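Local coordinates for DUF1460 domain-containing protein (Legionella pneumophila subsp. pneumophila, PDB 2IM9) that is of unknown function but belongs to the N-acetylmuramoyl-L-alanine amidase-like family of the peptidase CA clan, which suggests amide-bond cleavage in cell-wall peptidoglycan, at residues 247-252 and 310-315; 68-73 and 87-92; 74-79 and 128-133. One frame throughout, in Å; residues are numbered along the deposited sequence. Where two conformers were deposited one is given.

Interaction 1. Residues 247-252 and 310-315; sequences IEIIRP and KGINIQ
I249 and I312 meet through their methyl ends on one face of two antiparallel strands, with I249 CD1 3.8 Å from I312 CG2. I249 turns CG1 beside its own backbone N, and its chi2 of -53° carries CD1 to the neighbouring strand. I312 holds CG1 between its backbone N and carbonyl carbon. This leaves CG2 beside the N, where it meets I249 CD1. I312 CG2 also lies 4.1 Å from I247 CG2. L300 of helix 296-303 packs on I249 and I312, so this isoleucine face lies under that helix.

The other face is mixed. I250 lays CD1 across the CB of N313. E248 and N313 run side by side and point the same way. Their carboxylate and amide planes are 22° apart, and E248 OE1 lies 3.5 Å from N313 OD1. Both polar ends are held from outside the pair. E248 OE1 accepts from N142 ND2, and N313 ND2 donates to D153 OD2 and to the carbonyl of P220.

These strands are neighbours in the antiparallel sheet of the protein, strand 247-251 falling in the amidase-like family region. Strand 264-275 flanks 247-251 on its other edge. E248 and N313 form a hydrogen-bonded pair, with N313 N 2.9 Å from E248 O and E248 N bonded to N313 O. I250 N donates to G311 O. K310 N donates to I250 O at 3.0 Å, almost straight at 176°. K310 and G311 thus both face I250, a classic beta bulge. At the backbone angles of G311 a CB would press on the carbonyl O of K310.

Beyond the bulge, K310 crosses the ring of P252 at about a right angle. K310 CB and CG both touch the ring, CB 3.6 Å from P252 CD. The chain beyond CG leads away.

Interaction 2. Residues 68-73 and 87-92; sequences KYILGS and RYRVDG
The two loop segments come together at K68 and G92, whose CA atoms are 4.9 Å apart, and G92 CA makes a CA-H...O contact of 3.2 Å with K68 O. Neither segment is a regular helix or strand.

R89 carries the side-chain contact. Its chain bends at chi3 (-61°), which places NE. NH1 then donates to S73 O at 2.9 Å. The bond lies in the guanidinium plane and in the carbonyl plane, on a lone pair. D91 takes another edge of the same group. NE meets OD1 at 2.7 Å and NH2 meets OD2, a side-on salt bridge with one nitrogen to each oxygen. I70 comes over one guanidinium face with CD1, set toward the rim and 3.6 Å from R89 NH2. The same methyl is 3.6 Å from G92 CA, and there is no room for a CB on G92 beside I70 CD1.

Both segments belong to the long loop between helices 53-63 and 95-107, in the amidase-like family region. The bond from R89 NH1 to S73 O joins the two arms of that loop, while D91 holds the guanidinium from within its own arm. Helix 27-45 lies beside them, with I30 touching R89 and D91.

S73 OG turns back within its own arm and donates to I70 O at 2.7 Å. K68 sends an extended chain past the carbonyl of D91, and its CE comes within 3.3 Å of D91 O. Water links the charged ends: one molecule accepts from K68 NZ and donates to D91 OD2. Another accepts from K68 N and donates to D91 O.

Interaction 3. Residues 74-79 and 128-133; sequences LGEGPN and RSYINR
The R133 guanidinium receives the E76 carboxylate at its edge, while L74 O lies over one face, 3.8 Å from R133 NH1. This is a side-on salt bridge between two loops of the amidase-like family region, the first before helix 95-107 and the second after helix 111-122.

R133 NH2 donates to E76 OE1 at 2.9 Å, close to straight at 166°. R133 NE donates to E76 OE2, also at 2.9 Å, but this bond is more bent. Each oxygen uses its syn lone pair. The first bond lies near the guanidinium plane, whereas OE2 is tilted somewhat out of it. The carboxylate and guanidinium planes stand 33° apart. Both groups have further partners. R133 NH2 also forms a salt bridge with D83, and E76 OE2 accepts from Y123 OH. The added contacts should favour the charged form of the carboxylate.

The shape of E76 brings it here. Its chain bends at chi2 (64°), which swings CD away from an extended course. The Y130 ring stands perpendicular to the carboxylate plane, and its CD1 is 3.7 Å from E76 OE1. The phenol oxygen of Y130 is hydrogen-bonded to K183 NZ.

On the R128 side the side chains meet through their CG atoms. E76 and R128 slide past each other in opposite directions.

Residues 130-133 form a type I beta turn that presents R133. S129 precedes it, and S129 OG accepts a hydrogen bond from the backbone N of N132, an ST motif. R133 N bonds to Y130 O across the turn. R128 CD rests 3.3 Å from E76 O, the backbone carbonyl of the first loop.

In the fold
From the N terminus, the chain passes helix 53-63 and enters the loop that holds 68-73, 74-79 and 87-92. Interaction 2 closes a short loop within it, ahead of helix 95-107. Interaction 3 starts inside that loop and ends at 128-133, beyond helices 95-107 and 111-122. Interactions 2 and 3 therefore cross. They also touch, with R87 packed on R128 and E76. Interaction 1 follows in series. It joins two strands of the sheet and closes a loop containing strands 264-275, 278-285 and 290-295 and helix 296-303. Its centre is about 23 Å from that of interaction 2, on the opposite side of the chain's centre.

Interaction 1. Residues 247-252 and 310-315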
ATOM      1  N   ILE A 247      -6.417  -2.212   5.213  1.00 14.06           N
ATOM      2  CA  ILE A 247      -5.842  -2.767   6.460  1.00 13.29           C
ATOM      3  C   ILE A 247      -4.328  -2.811   6.345  1.00 13.19           C
ATOM      4  O   ILE A 247      -3.806  -3.403   5.395  1.00 13.58           O
ATOM      5  CB  ILE A 247      -6.328  -4.226   6.704  1.00 13.99           C
ATOM      6  CG1 ILE A 247      -7.850  -4.266   6.872  1.00 15.90           C
ATOM      7  CG2 ILE A 247      -5.645  -4.819   7.928  1.00 14.42           C
ATOM      8  CD1 ILE A 247      -8.386  -5.689   6.787  1.00 22.73           C
ATOM      9  N   GLU A 248      -3.641  -2.167   7.287  1.00 13.00           N
ATOM     10  CA  GLU A 248      -2.174  -2.202   7.364  1.00 13.09           C
ATOM     11  C   GLU A 248      -1.700  -3.010   8.564  1.00 13.02           C
ATOM     12  O   GLU A 248      -2.262  -2.912   9.665  1.00 12.77           O
ATOM     13  CB  GLU A 248      -1.601  -0.778   7.420  1.00 12.90           C
ATOM     14  CG  GLU A 248      -1.880   0.015   6.152  1.00 13.92           C
ATOM     15  CD  GLU A 248      -1.627   1.513   6.262  1.00 15.03           C
ATOM     16  OE1 GLU A 248      -1.305   2.004   7.366  1.00 14.71           O
ATOM     17  OE2 GLU A 248      -1.736   2.188   5.212  1.00 16.13           O
ATOM     18  N   ILE A 249      -0.644  -3.790   8.353  1.00 12.76           N
ATOM     19  CA  ILE A 249      -0.131  -4.657   9.400  1.00 13.47           C
ATOM     20  C   ILE A 249       0.994  -3.920  10.125  1.00 13.50           C
ATOM     21  O   ILE A 249       1.958  -3.508   9.480  1.00 14.06           O
ATOM     22  CB  ILE A 249       0.382  -6.005   8.810  1.00 14.39           C
ATOM     23  CG1 ILE A 249      -0.722  -6.739   8.019  1.00 13.37           C
ATOM     24  CG2 ILE A 249       1.007  -6.864   9.919  1.00 14.46           C
ATOM     25  CD1 ILE A 249      -2.038  -6.957   8.776  1.00 13.18           C
ATOM     26  N   ILE A 250       0.880  -3.785  11.453  1.00 13.04           N
ATOM     27  CA  ILE A 250       1.714  -2.856  12.224  1.00 13.78           C
ATOM     28  C   ILE A 250       2.720  -3.565  13.116  1.00 14.75           C
ATOM     29  O   ILE A 250       2.357  -4.487  13.863  1.00 14.07           O
ATOM     30  CB  ILE A 250       0.812  -1.917  13.099  1.00 14.06           C
ATOM     31  CG1 ILE A 250      -0.272  -1.240  12.228  1.00 14.50           C
ATOM     32  CG2 ILE A 250       1.665  -0.884  13.863  1.00 15.29           C
ATOM     33  CD1 ILE A 250       0.255  -0.494  10.994  1.00 13.98           C
ATOM     34  N   ARG A 251       3.970  -3.124  13.029  1.00 15.38           N
ATOM     35  CA  ARG A 251       5.056  -3.635  13.848  1.00 16.86           C
ATOM     36  C   ARG A 251       5.667  -2.433  14.588  1.00 18.32           C
ATOM     37  O   ARG A 251       6.544  -1.752  14.042  1.00 18.61           O
ATOM     38  CB  ARG A 251       6.087  -4.323  12.962  1.00 16.65           C
ATOM     39  CG  ARG A 251       5.533  -5.495  12.158  1.00 15.72           C
ATOM     40  CD  ARG A 251       6.612  -6.352  11.589  1.00 18.32           C
ATOM     41  NE  ARG A 251       6.123  -7.205  10.521  1.00 18.77           N
ATOM     42  CZ  ARG A 251       6.663  -8.383  10.219  1.00 21.80           C
ATOM     43  NH1 ARG A 251       7.700  -8.838  10.924  1.00 18.83           N
ATOM     44  NH2 ARG A 251       6.179  -9.095   9.207  1.00 20.07           N
ATOM     45  N   PRO A 252       5.198  -2.171  15.830  1.00 19.54           N
ATOM     46  CA  PRO A 252       5.563  -0.958  16.582  1.00 20.83           C
ATOM     47  C   PRO A 252       7.038  -0.853  16.915  1.00 22.75           C
ATOM     48  O   PRO A 252       7.554   0.260  17.016  1.00 24.07           O
ATOM     49  CB  PRO A 252       4.771  -1.080  17.891  1.00 21.16           C
ATOM     50  CG  PRO A 252       3.718  -2.081  17.616  1.00 21.14           C
ATOM     51  CD  PRO A 252       4.243  -3.011  16.570  1.00 19.33           C
ATOM     52  N   LYS A 310       2.109  -6.594  16.011  1.00 16.03           N
ATOM     53  CA  LYS A 310       1.296  -6.373  17.219  1.00 16.14           C
ATOM     54  C   LYS A 310      -0.145  -5.948  16.952  1.00 15.75           C
ATOM     55  O   LYS A 310      -0.944  -5.863  17.890  1.00 14.87           O
ATOM     56  CB  LYS A 310       1.949  -5.341  18.154  1.00 16.91           C
ATOM     57  CG  LYS A 310       3.296  -5.784  18.760  1.00 19.80           C
ATOM     58  CD  LYS A 310       3.124  -6.962  19.709  1.00 24.83           C
ATOM     59  CE  LYS A 310       4.468  -7.499  20.188  1.00 29.81           C
ATOM     60  NZ  LYS A 310       4.278  -8.622  21.149  1.00 32.49           N
ATOM     61  N   GLY A 311      -0.472  -5.625  15.704  1.00 14.91           N
ATOM     62  CA  GLY A 311      -1.874  -5.287  15.404  1.00 13.99           C
ATOM     63  C   GLY A 311      -2.115  -4.683  14.038  1.00 13.21           C
ATOM     64  O   GLY A 311      -1.285  -4.818  13.127  1.00 12.85           O
ATOM     65  N   ILE A 312      -3.258  -4.017  13.891  1.00 12.85           N
ATOM     66  CA  ILE A 312      -3.657  -3.487  12.575  1.00 13.06           C
ATOM     67  C   ILE A 312      -4.144  -2.031  12.599  1.00 13.09           C
ATOM     68  O   ILE A 312      -4.708  -1.578  13.581  1.00 13.20           O
ATOM     69  CB  ILE A 312      -4.775  -4.351  11.949  1.00 13.35           C
ATOM     70  CG1 ILE A 312      -6.037  -4.386  12.825  1.00 12.94           C
ATOM     71  CG2 ILE A 312      -4.230  -5.749  11.623  1.00 15.70           C
ATOM     72  CD1 ILE A 312      -7.219  -5.132  12.159  1.00 13.44           C
ATOM     73  N   ASN A 313      -3.936  -1.330  11.490  1.00 13.35           N
ATOM     74  CA  ASN A 313      -4.450   0.029  11.288  1.00 13.29           C
ATOM     75  C   ASN A 313      -5.521  -0.058  10.214  1.00 13.37           C
ATOM     76  O   ASN A 313      -5.394  -0.851   9.278  1.00 12.89           O
ATOM     77  CB  ASN A 313      -3.291   0.968  10.885  1.00 13.40           C
ATOM     78  CG  ASN A 313      -3.755   2.359  10.468  1.00 15.41           C
ATOM     79  OD1 ASN A 313      -4.200   2.577   9.335  1.00 16.37           O
ATOM     80  ND2 ASN A 313      -3.619   3.310  11.365  1.00 14.54           N
ATOM     81  N   ILE A 314      -6.578   0.748  10.368  1.00 13.89           N
ATOM     82  CA  ILE A 314      -7.711   0.710   9.432  0.50 14.35           C
ATOM     83  C   ILE A 314      -7.982   2.108   8.885  1.00 15.02           C
ATOM     84  O   ILE A 314      -8.150   3.063   9.642  1.00 14.56           O
ATOM     85  CB  ILE A 314      -9.012   0.166  10.102  0.50 14.81           C
ATOM     86  CG1 ILE A 314      -8.780  -1.196  10.785  0.50 15.34           C
ATOM     87  CG2 ILE A 314     -10.137   0.016   9.073  0.50 15.15           C
ATOM     88  CD1 ILE A 314      -8.336  -1.107  12.230  0.50 17.14           C
ATOM     89  N   GLN A 315      -8.035   2.205   7.553  1.00 13.97           N
ATOM     90  CA  GLN A 315      -8.361   3.451   6.866  1.00 15.36           C
ATOM     91  C   GLN A 315      -9.512   3.220   5.908  1.00 15.18           C
ATOM     92  O   GLN A 315      -9.708   2.108   5.407  1.00 15.56           O
ATOM     93  CB  GLN A 315      -7.164   3.926   6.067  1.00 15.25           C
ATOM     94  CG  GLN A 315      -6.045   4.453   6.939  1.00 19.05           C
ATOM     95  CD  GLN A 315      -4.907   4.923   6.102  1.00 21.24           C
ATOM     96  OE1 GLN A 315      -4.180   4.107   5.514  1.00 23.43           O
ATOM     97  NE2 GLN A 315      -4.745   6.243   6.009  1.00 21.74           N
TER

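Interaction 2. Residues 68-73 and 87-92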
ATOM      1  N   LYS A  68      -0.226 -12.803 -10.345  1.00 18.63           N
ATOM      2  CA  LYS A  68       0.988 -13.201  -9.658  1.00 19.29           C
ATOM      3  C   LYS A  68       1.601 -12.069  -8.847  1.00 19.31           C
ATOM      4  O   LYS A  68       1.401 -10.890  -9.157  1.00 19.23           O
ATOM      5  CB  LYS A  68       2.022 -13.753 -10.639  1.00 20.13           C
ATOM      6  CG  LYS A  68       2.740 -12.707 -11.442  1.00 23.53           C
ATOM      7  CD  LYS A  68       3.719 -13.348 -12.412  1.00 28.12           C
ATOM      8  CE  LYS A  68       3.997 -12.410 -13.567  1.00 30.70           C
ATOM      9  NZ  LYS A  68       5.170 -12.886 -14.351  1.00 33.84           N
ATOM     10  N   TYR A  69       2.363 -12.456  -7.834  1.00 18.75           N
ATOM     11  CA  TYR A  69       3.110 -11.538  -7.007  1.00 18.93           C
ATOM     12  C   TYR A  69       4.408 -11.184  -7.707  1.00 18.49           C
ATOM     13  O   TYR A  69       5.128 -12.081  -8.168  1.00 19.23           O
ATOM     14  CB  TYR A  69       3.407 -12.194  -5.649  1.00 19.18           C
ATOM     15  CG  TYR A  69       4.134 -11.300  -4.692  1.00 20.67           C
ATOM     16  CD1 TYR A  69       3.430 -10.385  -3.905  1.00 19.38           C
ATOM     17  CD2 TYR A  69       5.525 -11.354  -4.576  1.00 20.16           C
ATOM     18  CE1 TYR A  69       4.094  -9.549  -3.016  1.00 22.08           C
ATOM     19  CE2 TYR A  69       6.210 -10.509  -3.683  1.00 22.47           C
ATOM     20  CZ  TYR A  69       5.477  -9.609  -2.914  1.00 22.66           C
ATOM     21  OH  TYR A  69       6.142  -8.786  -2.030  1.00 24.26           O
ATOM     22  N   ILE A  70       4.695  -9.888  -7.826  1.00 18.13           N
ATOM     23  CA  ILE A  70       6.017  -9.432  -8.255  1.00 18.21           C
ATOM     24  C   ILE A  70       6.526  -8.406  -7.250  1.00 18.61           C
ATOM     25  O   ILE A  70       5.918  -7.352  -7.082  1.00 17.93           O
ATOM     26  CB  ILE A  70       6.022  -8.793  -9.663  1.00 17.52           C
ATOM     27  CG1 ILE A  70       5.439  -9.767 -10.692  1.00 18.75           C
ATOM     28  CG2 ILE A  70       7.434  -8.345 -10.035  1.00 17.74           C
ATOM     29  CD1 ILE A  70       5.208  -9.159 -12.070  1.00 19.26           C
ATOM     30  N   LEU A  71       7.626  -8.720  -6.579  1.00 18.32           N
ATOM     31  CA  LEU A  71       8.209  -7.786  -5.630  1.00 19.56           C
ATOM     32  C   LEU A  71       8.634  -6.507  -6.349  1.00 18.69           C
ATOM     33  O   LEU A  71       9.313  -6.577  -7.373  1.00 19.30           O
ATOM     34  CB  LEU A  71       9.428  -8.413  -4.967  1.00 20.78           C
ATOM     35  CG  LEU A  71      10.110  -7.542  -3.922  1.00 22.00           C
ATOM     36  CD1 LEU A  71       9.160  -7.219  -2.774  1.00 25.47           C
ATOM     37  CD2 LEU A  71      11.381  -8.230  -3.426  1.00 25.38           C
ATOM     38  N   GLY A  72       8.224  -5.349  -5.827  1.00 18.71           N
ATOM     39  CA  GLY A  72       8.616  -4.061  -6.434  1.00 17.40           C
ATOM     40  C   GLY A  72       8.083  -3.946  -7.860  1.00 17.31           C
ATOM     41  O   GLY A  72       8.833  -3.713  -8.804  1.00 17.64           O
ATOM     42  N   SER A  73       6.776  -4.121  -8.010  1.00 16.37           N
ATOM     43  CA  SER A  73       6.140  -4.261  -9.328  1.00 16.19           C
ATOM     44  C   SER A  73       6.274  -3.041 -10.237  1.00 15.25           C
ATOM     45  O   SER A  73       6.276  -3.182 -11.461  1.00 14.78           O
ATOM     46  CB  SER A  73       4.653  -4.570  -9.156  1.00 16.74           C
ATOM     47  OG  SER A  73       4.446  -5.971  -8.934  1.00 21.03           O
ATOM     48  N   ARG A  87       5.039   2.110 -14.941  1.00 13.04           N
ATOM     49  CA  ARG A  87       4.275   2.993 -14.066  1.00 13.64           C
ATOM     50  C   ARG A  87       2.998   2.361 -13.518  1.00 13.79           C
ATOM     51  O   ARG A  87       2.502   2.746 -12.442  1.00 13.47           O
ATOM     52  CB  ARG A  87       3.945   4.270 -14.839  1.00 13.43           C
ATOM     53  CG  ARG A  87       5.207   5.103 -14.993  1.00 14.28           C
ATOM     54  CD  ARG A  87       5.039   6.178 -16.038  1.00 15.77           C
ATOM     55  NE  ARG A  87       4.976   5.597 -17.373  1.00 15.63           N
ATOM     56  CZ  ARG A  87       4.862   6.316 -18.474  1.00 14.70           C
ATOM     57  NH1 ARG A  87       4.789   7.645 -18.365  1.00 16.43           N
ATOM     58  NH2 ARG A  87       4.832   5.702 -19.656  1.00 14.05           N
ATOM     59  N   TYR A  88       2.459   1.410 -14.279  1.00 14.09           N
ATOM     60  CA  TYR A  88       1.305   0.593 -13.873  1.00 13.86           C
ATOM     61  C   TYR A  88       1.292  -0.676 -14.735  1.00 13.71           C
ATOM     62  O   TYR A  88       1.907  -0.724 -15.811  1.00 13.28           O
ATOM     63  CB  TYR A  88      -0.021   1.350 -14.041  1.00 14.84           C
ATOM     64  CG  TYR A  88      -0.149   1.992 -15.408  1.00 16.22           C
ATOM     65  CD1 TYR A  88      -0.730   1.298 -16.479  1.00 16.22           C
ATOM     66  CD2 TYR A  88       0.329   3.291 -15.629  1.00 18.09           C
ATOM     67  CE1 TYR A  88      -0.836   1.877 -17.751  1.00 17.63           C
ATOM     68  CE2 TYR A  88       0.232   3.889 -16.879  1.00 17.81           C
ATOM     69  CZ  TYR A  88      -0.349   3.178 -17.940  1.00 17.23           C
ATOM     70  OH  TYR A  88      -0.441   3.773 -19.176  1.00 20.60           O
ATOM     71  N   ARG A  89       0.629  -1.710 -14.237  1.00 13.30           N
ATOM     72  CA  ARG A  89       0.578  -2.991 -14.941  1.00 13.83           C
ATOM     73  C   ARG A  89      -0.570  -3.830 -14.427  1.00 14.47           C
ATOM     74  O   ARG A  89      -1.099  -3.573 -13.334  1.00 14.91           O
ATOM     75  CB  ARG A  89       1.904  -3.746 -14.763  1.00 13.83           C
ATOM     76  CG  ARG A  89       2.180  -4.180 -13.329  1.00 13.65           C
ATOM     77  CD  ARG A  89       3.645  -4.482 -13.109  1.00 15.55           C
ATOM     78  NE  ARG A  89       4.129  -5.583 -13.973  1.00 15.49           N
ATOM     79  CZ  ARG A  89       5.401  -5.990 -14.038  1.00 17.56           C
ATOM     80  NH1 ARG A  89       6.343  -5.396 -13.320  1.00 18.15           N
ATOM     81  NH2 ARG A  89       5.743  -6.998 -14.859  1.00 17.81           N
ATOM     82  N   VAL A  90      -0.953  -4.846 -15.198  1.00 14.73           N
ATOM     83  CA  VAL A  90      -2.042  -5.739 -14.761  1.00 16.52           C
ATOM     84  C   VAL A  90      -1.606  -7.194 -14.661  1.00 16.88           C
ATOM     85  O   VAL A  90      -2.441  -8.072 -14.414  1.00 19.04           O
ATOM     86  CB  VAL A  90      -3.262  -5.639 -15.696  1.00 16.13           C
ATOM     87  CG1 VAL A  90      -3.902  -4.244 -15.582  1.00 16.22           C
ATOM     88  CG2 VAL A  90      -2.858  -5.949 -17.149  1.00 16.17           C
ATOM     89  N   ASP A  91      -0.320  -7.448 -14.864  1.00 17.98           N
ATOM     90  CA  ASP A  91       0.223  -8.813 -14.918  1.00 18.68           C
ATOM     91  C   ASP A  91       0.902  -9.248 -13.607  1.00 18.45           C
ATOM     92  O   ASP A  91       1.344 -10.387 -13.478  1.00 18.40           O
ATOM     93  CB  ASP A  91       1.222  -8.941 -16.076  1.00 19.55           C
ATOM     94  CG  ASP A  91       2.470  -8.104 -15.858  1.00 21.45           C
ATOM     95  OD1 ASP A  91       2.334  -6.963 -15.376  1.00 21.25           O
ATOM     96  OD2 ASP A  91       3.588  -8.580 -16.146  1.00 24.27           O
ATOM     97  N   GLY A  92       0.994  -8.339 -12.638  1.00 17.51           N
ATOM     98  CA  GLY A  92       1.682  -8.652 -11.381  1.00 16.61           C
ATOM     99  C   GLY A  92       1.527  -7.500 -10.408  1.00 16.66           C
ATOM    100  O   GLY A  92       1.353  -6.362 -10.841  1.00 15.05           O
TER
HETATM  101  O   HOH W   1      -0.561 -13.060 -13.344  1.00 28.94           O
HETATM  102  O   HOH W   2       5.405 -10.714 -15.907  1.00 42.31           O

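Interaction 3. Residues 74-79 and 128-133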
ATOM      1  N   LEU A  74       6.327  -1.850  -9.634  1.00 14.25           N
ATOM      2  CA  LEU A  74       6.259  -0.590 -10.393  1.00 13.49           C
ATOM      3  C   LEU A  74       7.489   0.265 -10.184  1.00 14.22           C
ATOM      4  O   LEU A  74       8.145   0.199  -9.130  1.00 15.41           O
ATOM      5  CB  LEU A  74       5.015   0.218  -9.972  1.00 13.80           C
ATOM      6  CG  LEU A  74       3.671  -0.496 -10.187  1.00 12.20           C
ATOM      7  CD1 LEU A  74       2.473   0.421  -9.846  1.00 11.05           C
ATOM      8  CD2 LEU A  74       3.575  -0.962 -11.630  1.00 12.83           C
ATOM      9  N   GLY A  75       7.774   1.095 -11.182  1.00 13.54           N
ATOM     10  CA  GLY A  75       8.823   2.100 -11.086  1.00 14.91           C
ATOM     11  C   GLY A  75       8.345   3.436 -11.642  1.00 14.90           C
ATOM     12  O   GLY A  75       7.162   3.797 -11.526  1.00 15.88           O
ATOM     13  N   GLU A  76       9.273   4.193 -12.224  1.00 14.92           N
ATOM     14  CA  GLU A  76       8.950   5.505 -12.782  1.00 15.17           C
ATOM     15  C   GLU A  76       8.714   5.445 -14.294  1.00 15.75           C
ATOM     16  O   GLU A  76       8.395   6.463 -14.913  1.00 15.67           O
ATOM     17  CB  GLU A  76      10.036   6.528 -12.438  1.00 15.86           C
ATOM     18  CG  GLU A  76       9.858   7.168 -11.053  1.00 15.10           C
ATOM     19  CD  GLU A  76       9.987   6.156  -9.921  1.00 18.48           C
ATOM     20  OE1 GLU A  76      11.106   5.617  -9.719  1.00 15.51           O
ATOM     21  OE2 GLU A  76       8.963   5.890  -9.252  1.00 18.00           O
ATOM     22  N   GLY A  77       8.826   4.249 -14.869  1.00 15.04           N
ATOM     23  CA  GLY A  77       8.454   4.036 -16.266  1.00 16.00           C
ATOM     24  C   GLY A  77       9.620   3.961 -17.231  1.00 16.74           C
ATOM     25  O   GLY A  77      10.793   4.091 -16.845  1.00 16.72           O
ATOM     26  N   PRO A  78       9.310   3.786 -18.522  1.00 16.66           N
ATOM     27  CA  PRO A  78      10.353   3.740 -19.530  1.00 18.39           C
ATOM     28  C   PRO A  78      11.175   5.021 -19.457  1.00 18.05           C
ATOM     29  O   PRO A  78      10.634   6.092 -19.146  1.00 20.19           O
ATOM     30  CB  PRO A  78       9.555   3.690 -20.852  1.00 18.16           C
ATOM     31  CG  PRO A  78       8.241   3.063 -20.478  1.00 18.07           C
ATOM     32  CD  PRO A  78       7.952   3.640 -19.096  1.00 16.86           C
ATOM     33  N   ASN A  79      12.471   4.913 -19.716  1.00 18.51           N
ATOM     34  CA  ASN A  79      13.354   6.058 -19.743  1.00 18.34           C
ATOM     35  C   ASN A  79      13.568   6.728 -18.389  1.00 17.36           C
ATOM     36  O   ASN A  79      14.167   7.800 -18.330  1.00 16.67           O
ATOM     37  CB  ASN A  79      12.861   7.099 -20.770  1.00 18.93           C
ATOM     38  CG  ASN A  79      12.552   6.476 -22.123  1.00 21.96           C
ATOM     39  OD1 ASN A  79      13.435   5.889 -22.750  1.00 24.57           O
ATOM     40  ND2 ASN A  79      11.298   6.606 -22.583  1.00 21.17           N
ATOM     41  N   ARG A 128       6.339  13.020 -10.565  1.00 20.52           N
ATOM     42  CA  ARG A 128       6.999  11.722 -10.740  1.00 20.68           C
ATOM     43  C   ARG A 128       8.514  11.775 -10.583  1.00 19.43           C
ATOM     44  O   ARG A 128       9.229  12.403 -11.380  1.00 19.84           O
ATOM     45  CB  ARG A 128       6.647  11.134 -12.112  1.00 21.24           C
ATOM     46  CG  ARG A 128       7.317   9.778 -12.400  1.00 22.37           C
ATOM     47  CD  ARG A 128       7.350   9.460 -13.912  1.00 23.49           C
ATOM     48  NE  ARG A 128       6.084   9.782 -14.572  1.00 28.50           N
ATOM     49  CZ  ARG A 128       4.916   9.200 -14.305  1.00 29.80           C
ATOM     50  NH1 ARG A 128       3.827   9.573 -14.969  1.00 31.46           N
ATOM     51  NH2 ARG A 128       4.829   8.255 -13.373  1.00 30.89           N
ATOM     52  N   SER A 129       9.005  11.100  -9.547  1.00 17.72           N
ATOM     53  CA  SER A 129      10.450  10.942  -9.348  1.00 16.88           C
ATOM     54  C   SER A 129      10.663   9.885  -8.291  1.00 16.28           C
ATOM     55  O   SER A 129       9.767   9.638  -7.468  1.00 15.11           O
ATOM     56  CB  SER A 129      11.100  12.270  -8.914  1.00 17.48           C
ATOM     57  OG  SER A 129      10.759  12.572  -7.567  1.00 18.96           O
ATOM     58  N   TYR A 130      11.841   9.255  -8.309  1.00 15.00           N
ATOM     59  CA  TYR A 130      12.165   8.280  -7.272  1.00 15.30           C
ATOM     60  C   TYR A 130      11.982   8.865  -5.861  1.00 15.10           C
ATOM     61  O   TYR A 130      11.333   8.249  -5.016  1.00 14.87           O
ATOM     62  CB  TYR A 130      13.572   7.691  -7.444  1.00 15.00           C
ATOM     63  CG  TYR A 130      13.766   6.489  -6.534  1.00 15.58           C
ATOM     64  CD1 TYR A 130      13.506   5.205  -6.990  1.00 14.80           C
ATOM     65  CD2 TYR A 130      14.136   6.655  -5.199  1.00 15.53           C
ATOM     66  CE1 TYR A 130      13.662   4.103  -6.158  1.00 15.25           C
ATOM     67  CE2 TYR A 130      14.284   5.553  -4.339  1.00 14.10           C
ATOM     68  CZ  TYR A 130      14.040   4.286  -4.826  1.00 15.46           C
ATOM     69  OH  TYR A 130      14.160   3.189  -3.995  1.00 17.21           O
ATOM     70  N   ILE A 131      12.528  10.053  -5.607  1.00 15.39           N
ATOM     71  CA  ILE A 131      12.503  10.569  -4.238  1.00 15.91           C
ATOM     72  C   ILE A 131      11.108  11.004  -3.826  1.00 16.04           C
ATOM     73  O   ILE A 131      10.821  11.026  -2.640  1.00 17.09           O
ATOM     74  CB  ILE A 131      13.500  11.720  -3.983  1.00 16.98           C
ATOM     75  CG1 ILE A 131      13.079  12.977  -4.743  1.00 18.83           C
ATOM     76  CG2 ILE A 131      14.936  11.270  -4.300  1.00 16.47           C
ATOM     77  CD1 ILE A 131      13.776  14.226  -4.257  1.00 25.01           C
ATOM     78  N   ASN A 132      10.262  11.367  -4.797  1.00 16.11           N
ATOM     79  CA  ASN A 132       8.877  11.752  -4.500  1.00 15.91           C
ATOM     80  C   ASN A 132       7.949  10.544  -4.339  1.00 15.27           C
ATOM     81  O   ASN A 132       6.816  10.675  -3.884  1.00 15.75           O
ATOM     82  CB  ASN A 132       8.316  12.674  -5.590  1.00 17.21           C
ATOM     83  CG  ASN A 132       8.765  14.112  -5.452  1.00 20.79           C
ATOM     84  OD1 ASN A 132       9.333  14.517  -4.433  1.00 24.13           O
ATOM     85  ND2 ASN A 132       8.511  14.902  -6.492  1.00 24.50           N
ATOM     86  N   ARG A 133       8.391   9.365  -4.746  1.00 14.41           N
ATOM     87  CA  ARG A 133       7.543   8.189  -4.585  1.00 14.22           C
ATOM     88  C   ARG A 133       7.193   8.016  -3.108  1.00 14.05           C
ATOM     89  O   ARG A 133       8.020   8.254  -2.228  1.00 14.39           O
ATOM     90  CB  ARG A 133       8.238   6.933  -5.120  1.00 14.07           C
ATOM     91  CG  ARG A 133       7.211   5.849  -5.548  1.00 15.83           C
ATOM     92  CD  ARG A 133       7.843   4.469  -5.695  1.00 16.29           C
ATOM     93  NE  ARG A 133       8.820   4.392  -6.787  1.00 16.59           N
ATOM     94  CZ  ARG A 133       9.617   3.347  -7.011  1.00 16.35           C
ATOM     95  NH1 ARG A 133       9.541   2.270  -6.214  1.00 16.88           N
ATOM     96  NH2 ARG A 133      10.486   3.366  -8.028  1.00 14.56           N
TER